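Local coordinates for protein endo-arabinase (Bacteroides thetaiotaomicron, PDB 5C0P) that probably hydrolyses glycosidic bonds in L-arabinan as a family 43 glycoside hydrolase that binds magnesium ions, at residues A[133-138]-A[150-155]; A[160-165]-A[179-184]. One frame throughout, in Å; residues are numbered along the deposited sequence.

Interaction 1. Residues A[133-138]-A[150-155]; sequences MCLDGS and LFCREW
Leu135 and Cys152 face each other as a hydrogen-bonded antiparallel pair, and the tight part of the contact starts here. Leu135 N reaches Cys152 O at 3.0 Å, and Cys152 N returns a bond to Leu135 O at 2.9 Å. The leucine spreads its two methyls over different partners. CD1 rests on Cys152 CB at 3.7 Å. CD2 lies 3.6 Å from Glu154 CD, about as near as it is to both carboxylate oxygens, and the two side chains cross at about a right angle. Glu154 OE1 is held from outside by a salt bridge to Arg105. On the opposite face of the sheet Cys134 SG, swung anti to the carbonyl carbon (chi1 -57°), comes within 3.6 Å of Phe151 CE1, obliquely to the ring, a sulfur-aromatic contact.

The two segments are the facing strands of a beta hairpin, within a blade of the five-bladed propeller of this family. A beta bulge interrupts the pairing, with Asp136 and Gly137 between the bridges on either side of it. Asp136 has a left-handed backbone (phi 62°), and its OD2 bonds Ala206 N and a Tris molecule probably from the crystallisation liquor. Beyond the bulge Ser138 N bonds Leu150 O at 2.8 Å. Ser138 OG touches Leu150 CB at 3.4 Å but gives its hydrogen bond to Pro207 O.

The looser side is made by Met133 and Arg153, both partly exposed. Glu154 N ties the backbone there, bonding Met133 O at 2.9 Å. Yet the selenomethionine chain leads away from its partner strand and has two conformers. Arg153 CG passes Met133 O, and the extended chain carries NE to a salt bridge with Glu157.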
loop_
_atom_site.group_PDB
_atom_site.type_symbol
_atom_site.label_atom_id
_atom_site.label_comp_id
_atom_site.label_asym_id
_atom_site.label_seq_id
_atom_site.Cartn_x
_atom_site.Cartn_y
_atom_site.Cartn_z
HETATM N N MSE A 133 2.864 0.249 16.938
HETATM C CA MSE A 133 1.934 -0.505 16.092
HETATM C C MSE A 133 1.851 0.172 14.733
HETATM O O MSE A 133 1.296 1.271 14.608
HETATM C CB MSE A 133 0.535 -0.547 16.702
HETATM C CG MSE A 133 0.501 -0.861 18.172
HETATM SE SE MSE A 133 -0.819 -2.205 18.614
HETATM C CE MSE A 133 0.187 -3.733 17.932
ATOM N N CYS A 134 2.395 -0.487 13.718
ATOM C CA CYS A 134 2.462 0.098 12.379
ATOM C C CYS A 134 1.921 -0.829 11.301
ATOM O O CYS A 134 1.914 -2.054 11.449
ATOM C CB CYS A 134 3.898 0.462 12.004
ATOM S SG CYS A 134 4.709 1.594 13.130
ATOM N N LEU A 135 1.471 -0.235 10.203
ATOM C CA LEU A 135 0.950 -1.016 9.093
ATOM C C LEU A 135 1.080 -0.294 7.770
ATOM O O LEU A 135 1.392 0.904 7.722
ATOM C CB LEU A 135 -0.508 -1.430 9.338
ATOM C CG LEU A 135 -1.579 -0.412 9.729
ATOM C CD1 LEU A 135 -2.066 0.419 8.552
ATOM C CD2 LEU A 135 -2.759 -1.133 10.370
ATOM N N ASP A 136 0.852 -1.049 6.698
ATOM C CA ASP A 136 0.777 -0.520 5.340
ATOM C C ASP A 136 2.075 0.132 4.880
ATOM O O ASP A 136 2.048 1.115 4.150
ATOM C CB ASP A 136 -0.419 0.451 5.183
ATOM C CG ASP A 136 -1.768 -0.251 5.233
ATOM O OD1 ASP A 136 -1.810 -1.502 5.320
ATOM O OD2 ASP A 136 -2.800 0.451 5.182
ATOM N N GLY A 137 3.215 -0.408 5.311
ATOM C CA GLY A 137 4.496 0.086 4.833
ATOM C C GLY A 137 4.628 -0.050 3.327
ATOM O O GLY A 137 4.455 -1.146 2.764
ATOM N N SER A 138 4.936 1.065 2.669
ATOM C CA SER A 138 5.084 1.083 1.218
ATOM C C SER A 138 6.423 1.679 0.809
ATOM O O SER A 138 7.149 2.243 1.638
ATOM C CB SER A 138 3.938 1.864 0.575
ATOM O OG SER A 138 4.008 3.239 0.907
ATOM N N LEU A 150 7.138 4.529 3.564
ATOM C CA LEU A 150 5.991 5.281 4.080
ATOM C C LEU A 150 5.198 4.294 4.916
ATOM O O LEU A 150 5.064 3.141 4.536
ATOM C CB LEU A 150 5.100 5.783 2.944
ATOM C CG LEU A 150 5.776 6.510 1.790
ATOM C CD1 LEU A 150 4.739 6.835 0.707
ATOM C CD2 LEU A 150 6.472 7.754 2.285
ATOM N N PHE A 151 4.684 4.719 6.063
ATOM C CA PHE A 151 3.891 3.796 6.864
ATOM C C PHE A 151 2.889 4.514 7.744
ATOM O O PHE A 151 2.974 5.730 7.950
ATOM C CB PHE A 151 4.773 2.840 7.691
ATOM C CG PHE A 151 5.588 3.511 8.766
ATOM C CD1 PHE A 151 5.078 3.679 10.048
ATOM C CD2 PHE A 151 6.882 3.951 8.498
ATOM C CE1 PHE A 151 5.844 4.279 11.038
ATOM C CE2 PHE A 151 7.655 4.552 9.484
ATOM C CZ PHE A 151 7.137 4.717 10.755
ATOM N N CYS A 152 1.941 3.744 8.261
ATOM C CA CYS A 152 0.959 4.270 9.202
ATOM C C CYS A 152 1.291 3.823 10.603
ATOM O O CYS A 152 1.740 2.696 10.823
ATOM C CB CYS A 152 -0.420 3.707 8.879
ATOM S SG CYS A 152 -1.000 4.124 7.246
ATOM N N ARG A 153 1.052 4.705 11.564
ATOM C CA ARG A 153 1.058 4.299 12.950
ATOM C C ARG A 153 -0.404 4.226 13.329
ATOM O O ARG A 153 -1.133 5.222 13.220
ATOM C CB ARG A 153 1.798 5.304 13.820
ATOM C CG ARG A 153 2.142 4.723 15.156
ATOM C CD ARG A 153 2.894 5.673 16.046
ATOM N NE ARG A 153 2.926 5.114 17.388
ATOM C CZ ARG A 153 3.409 5.747 18.446
ATOM N NH1 ARG A 153 3.902 6.969 18.312
ATOM N NH2 ARG A 153 3.395 5.159 19.633
ATOM N N GLU A 154 -0.823 3.044 13.759
ATOM C CA GLU A 154 -2.241 2.711 13.896
ATOM C C GLU A 154 -3.029 3.590 14.865
ATOM O O GLU A 154 -2.604 3.851 15.990
ATOM C CB GLU A 154 -2.414 1.232 14.255
ATOM C CG GLU A 154 -3.773 0.680 13.845
ATOM C CD GLU A 154 -3.814 -0.837 13.765
ATOM O OE1 GLU A 154 -2.782 -1.496 14.023
ATOM O OE2 GLU A 154 -4.894 -1.367 13.431
ATOM N N TRP A 155 -4.205 4.007 14.412
ATOM C CA TRP A 155 -5.065 4.914 15.164
ATOM C C TRP A 155 -5.532 4.370 16.508
ATOM O O TRP A 155 -5.849 5.141 17.410
ATOM C CB TRP A 155 -6.267 5.311 14.311
ATOM C CG TRP A 155 -7.240 4.191 14.113
ATOM C CD1 TRP A 155 -7.120 3.132 13.253
ATOM C CD2 TRP A 155 -8.486 4.022 14.792
ATOM N NE1 TRP A 155 -8.221 2.312 13.366
ATOM C CE2 TRP A 155 -9.072 2.840 14.297
ATOM C CE3 TRP A 155 -9.163 4.758 15.764
ATOM C CZ2 TRP A 155 -10.308 2.377 14.754
ATOM C CZ3 TRP A 155 -10.392 4.296 16.212
ATOM C CH2 TRP A 155 -10.950 3.118 15.706
#

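Interaction 2. Residues A[160-165]-A[179-184]; sequences DGEIYA and PYLLFK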
loop_
_atom_site.group_PDB
_atom_site.type_symbol
_atom_site.label_atom_id
_atom_site.label_comp_id
_atom_site.label_asym_id
_atom_site.label_seq_id
_atom_site.Cartn_x
_atom_site.Cartn_y
_atom_site.Cartn_z
ATOM N N ASP A 160 -5.626 9.955 16.702
ATOM C CA ASP A 160 -5.545 10.588 15.394
ATOM C C ASP A 160 -4.466 9.809 14.638
ATOM O O ASP A 160 -3.278 9.913 14.963
ATOM C CB ASP A 160 -5.150 12.065 15.547
ATOM C CG ASP A 160 -5.685 12.944 14.427
ATOM O OD1 ASP A 160 -6.277 12.409 13.462
ATOM O OD2 ASP A 160 -5.506 14.186 14.517
ATOM N N GLY A 161 -4.885 8.999 13.667
ATOM C CA GLY A 161 -3.977 8.141 12.920
ATOM C C GLY A 161 -2.870 8.963 12.297
ATOM O O GLY A 161 -3.089 10.120 11.939
ATOM N N GLU A 162 -1.684 8.368 12.180
ATOM C CA GLU A 162 -0.502 9.086 11.729
ATOM C C GLU A 162 0.112 8.416 10.503
ATOM O O GLU A 162 0.051 7.201 10.355
ATOM C CB GLU A 162 0.523 9.139 12.864
ATOM C CG GLU A 162 0.043 9.976 14.068
ATOM C CD GLU A 162 0.943 9.882 15.292
ATOM O OE1 GLU A 162 1.940 9.124 15.275
ATOM O OE2 GLU A 162 0.643 10.581 16.291
ATOM N N ILE A 163 0.702 9.219 9.626
ATOM C CA ILE A 163 1.469 8.699 8.502
ATOM C C ILE A 163 2.895 9.250 8.578
ATOM O O ILE A 163 3.096 10.450 8.825
ATOM C CB ILE A 163 0.796 9.041 7.149
ATOM C CG1 ILE A 163 -0.454 8.178 6.987
ATOM C CG2 ILE A 163 1.759 8.804 5.986
ATOM C CD1 ILE A 163 -1.300 8.492 5.757
ATOM N N TYR A 164 3.869 8.353 8.395
ATOM C CA TYR A 164 5.301 8.668 8.520
ATOM C C TYR A 164 6.069 8.373 7.246
ATOM O O TYR A 164 5.687 7.491 6.483
ATOM C CB TYR A 164 5.956 7.840 9.629
ATOM C CG TYR A 164 5.563 8.273 11.010
ATOM C CD1 TYR A 164 4.396 7.809 11.593
ATOM C CD2 TYR A 164 6.366 9.144 11.738
ATOM C CE1 TYR A 164 4.024 8.225 12.857
ATOM C CE2 TYR A 164 5.999 9.568 13.003
ATOM C CZ TYR A 164 4.832 9.096 13.560
ATOM O OH TYR A 164 4.466 9.510 14.825
ATOM N N ALA A 165 7.167 9.098 7.044
ATOM C CA ALA A 165 8.150 8.743 6.024
ATOM C C ALA A 165 9.520 8.538 6.666
ATOM O O ALA A 165 9.843 9.156 7.687
ATOM C CB ALA A 165 8.233 9.815 4.955
ATOM N N PRO A 179 11.922 8.097 11.931
ATOM C CA PRO A 179 10.700 8.317 11.147
ATOM C C PRO A 179 10.254 9.773 11.270
ATOM O O PRO A 179 10.455 10.387 12.324
ATOM C CB PRO A 179 9.669 7.408 11.829
ATOM C CG PRO A 179 10.460 6.434 12.637
ATOM C CD PRO A 179 11.739 7.115 13.016
ATOM N N TYR A 180 9.687 10.317 10.197
ATOM C CA TYR A 180 9.241 11.701 10.192
ATOM C C TYR A 180 7.726 11.755 10.009
ATOM O O TYR A 180 7.196 11.210 9.052
ATOM C CB TYR A 180 9.966 12.495 9.091
ATOM C CG TYR A 180 9.848 13.984 9.281
ATOM C CD1 TYR A 180 8.730 14.672 8.826
ATOM C CD2 TYR A 180 10.834 14.697 9.945
ATOM C CE1 TYR A 180 8.608 16.031 9.015
ATOM C CE2 TYR A 180 10.721 16.061 10.141
ATOM C CZ TYR A 180 9.602 16.718 9.675
ATOM O OH TYR A 180 9.486 18.070 9.869
ATOM N N LEU A 181 7.028 12.390 10.948
ATOM C CA LEU A 181 5.572 12.496 10.881
ATOM C C LEU A 181 5.150 13.457 9.781
ATOM O O LEU A 181 5.498 14.636 9.811
ATOM C CB LEU A 181 5.005 12.951 12.233
ATOM C CG LEU A 181 3.492 13.209 12.272
ATOM C CD1 LEU A 181 2.731 11.924 12.092
ATOM C CD2 LEU A 181 3.106 13.844 13.595
ATOM N N LEU A 182 4.403 12.936 8.814
ATOM C CA LEU A 182 3.934 13.728 7.675
ATOM C C LEU A 182 2.659 14.503 7.995
ATOM O O LEU A 182 2.567 15.707 7.734
ATOM C CB LEU A 182 3.703 12.816 6.469
ATOM C CG LEU A 182 4.950 12.049 6.013
ATOM C CD1 LEU A 182 4.688 11.360 4.691
ATOM C CD2 LEU A 182 6.154 12.959 5.891
ATOM N N PHE A 183 1.681 13.803 8.558
ATOM C CA PHE A 183 0.421 14.422 8.965
ATOM C C PHE A 183 -0.399 13.439 9.761
ATOM O O PHE A 183 -0.093 12.242 9.784
ATOM C CB PHE A 183 -0.392 14.940 7.762
ATOM C CG PHE A 183 -0.728 13.894 6.730
ATOM C CD1 PHE A 183 -1.845 13.074 6.872
ATOM C CD2 PHE A 183 0.046 13.769 5.590
ATOM C CE1 PHE A 183 -2.162 12.131 5.904
ATOM C CE2 PHE A 183 -0.267 12.837 4.614
ATOM C CZ PHE A 183 -1.369 12.014 4.773
ATOM N N LYS A 184 -1.422 13.965 10.425
ATOM C CA LYS A 184 -2.423 13.153 11.091
ATOM C C LYS A 184 -3.693 13.190 10.256
ATOM O O LYS A 184 -3.951 14.169 9.560
ATOM C CB LYS A 184 -2.682 13.694 12.492
ATOM C CG LYS A 184 -1.431 13.742 13.353
ATOM C CD LYS A 184 -1.712 14.275 14.746
ATOM C CE LYS A 184 -0.491 14.066 15.637
ATOM N NZ LYS A 184 -0.711 14.591 17.017
#
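Tyr164 carries Leu181 on its ring. Leu181 CD1 lies over one face of the phenol, 4.1 Å from the ring centroid, in a CH-pi contact. Leu181 CB touches Tyr164 CE2 at 3.6 Å, and Pro179 CB meets Tyr164 CD2 obliquely. CD1 of Leu181 also packs on Glu162 CB. On the other side of the sheet Ile163 and Phe183 lie side by side, with Ile163 CD1 3.7 Å from Phe183 CZ. Leu182, at the bulge, points toward the partner strand and touches Ala165 CB with both its methyls.

The phenol is held at its tip as well: Tyr164 OH donates to Glu162 OE1 at 2.6 Å, from above the carboxylate plane. An alanine in place of Tyr164 would probably leave Glu162 OE1 without this mate and open a gap beneath Leu181 CD1. Lys184 runs alongside Glu162, but its NZ stays 4.3 Å from Glu162 OE2, beyond a salt bridge.

The backbone sets these positions. Ile163 N bonds Phe183 O at 3.1 Å, and Leu182 N bonds Ile163 O at 2.8 Å. Outside, Asp160 OD2 bonds Ser186 OG, and Trp221 meets the Phe183 ring. The register slips by one residue at Leu182, a beta bulge where strand 178-184 pairs with strand 162-168 at the edge of a propeller blade.

How the interactions relate
Interactions 1 and 2 belong to one antiparallel sheet, with centres about 9 Å apart. Strands 147-153 and 162-168 are neighbours in it. Phe151 O and Tyr164 N are 2.8 Å apart and Arg153 N and Glu162 O 2.9 Å, both probable hydrogen bonds. Arg153 CB packs on Tyr164 CE1 at 3.8 Å. Interaction 1 holds Asp136, predicted to matter for catalysis by orienting the proton donor and substrate. The Asp136 side chain is about 6 Å from a magnesium ion. The Ser138 side chain is about 4 Å from that of the magnesium ligand Asp84. In interaction 2, the Glu162 side chain is about 4 Å from a bound magnesium ion.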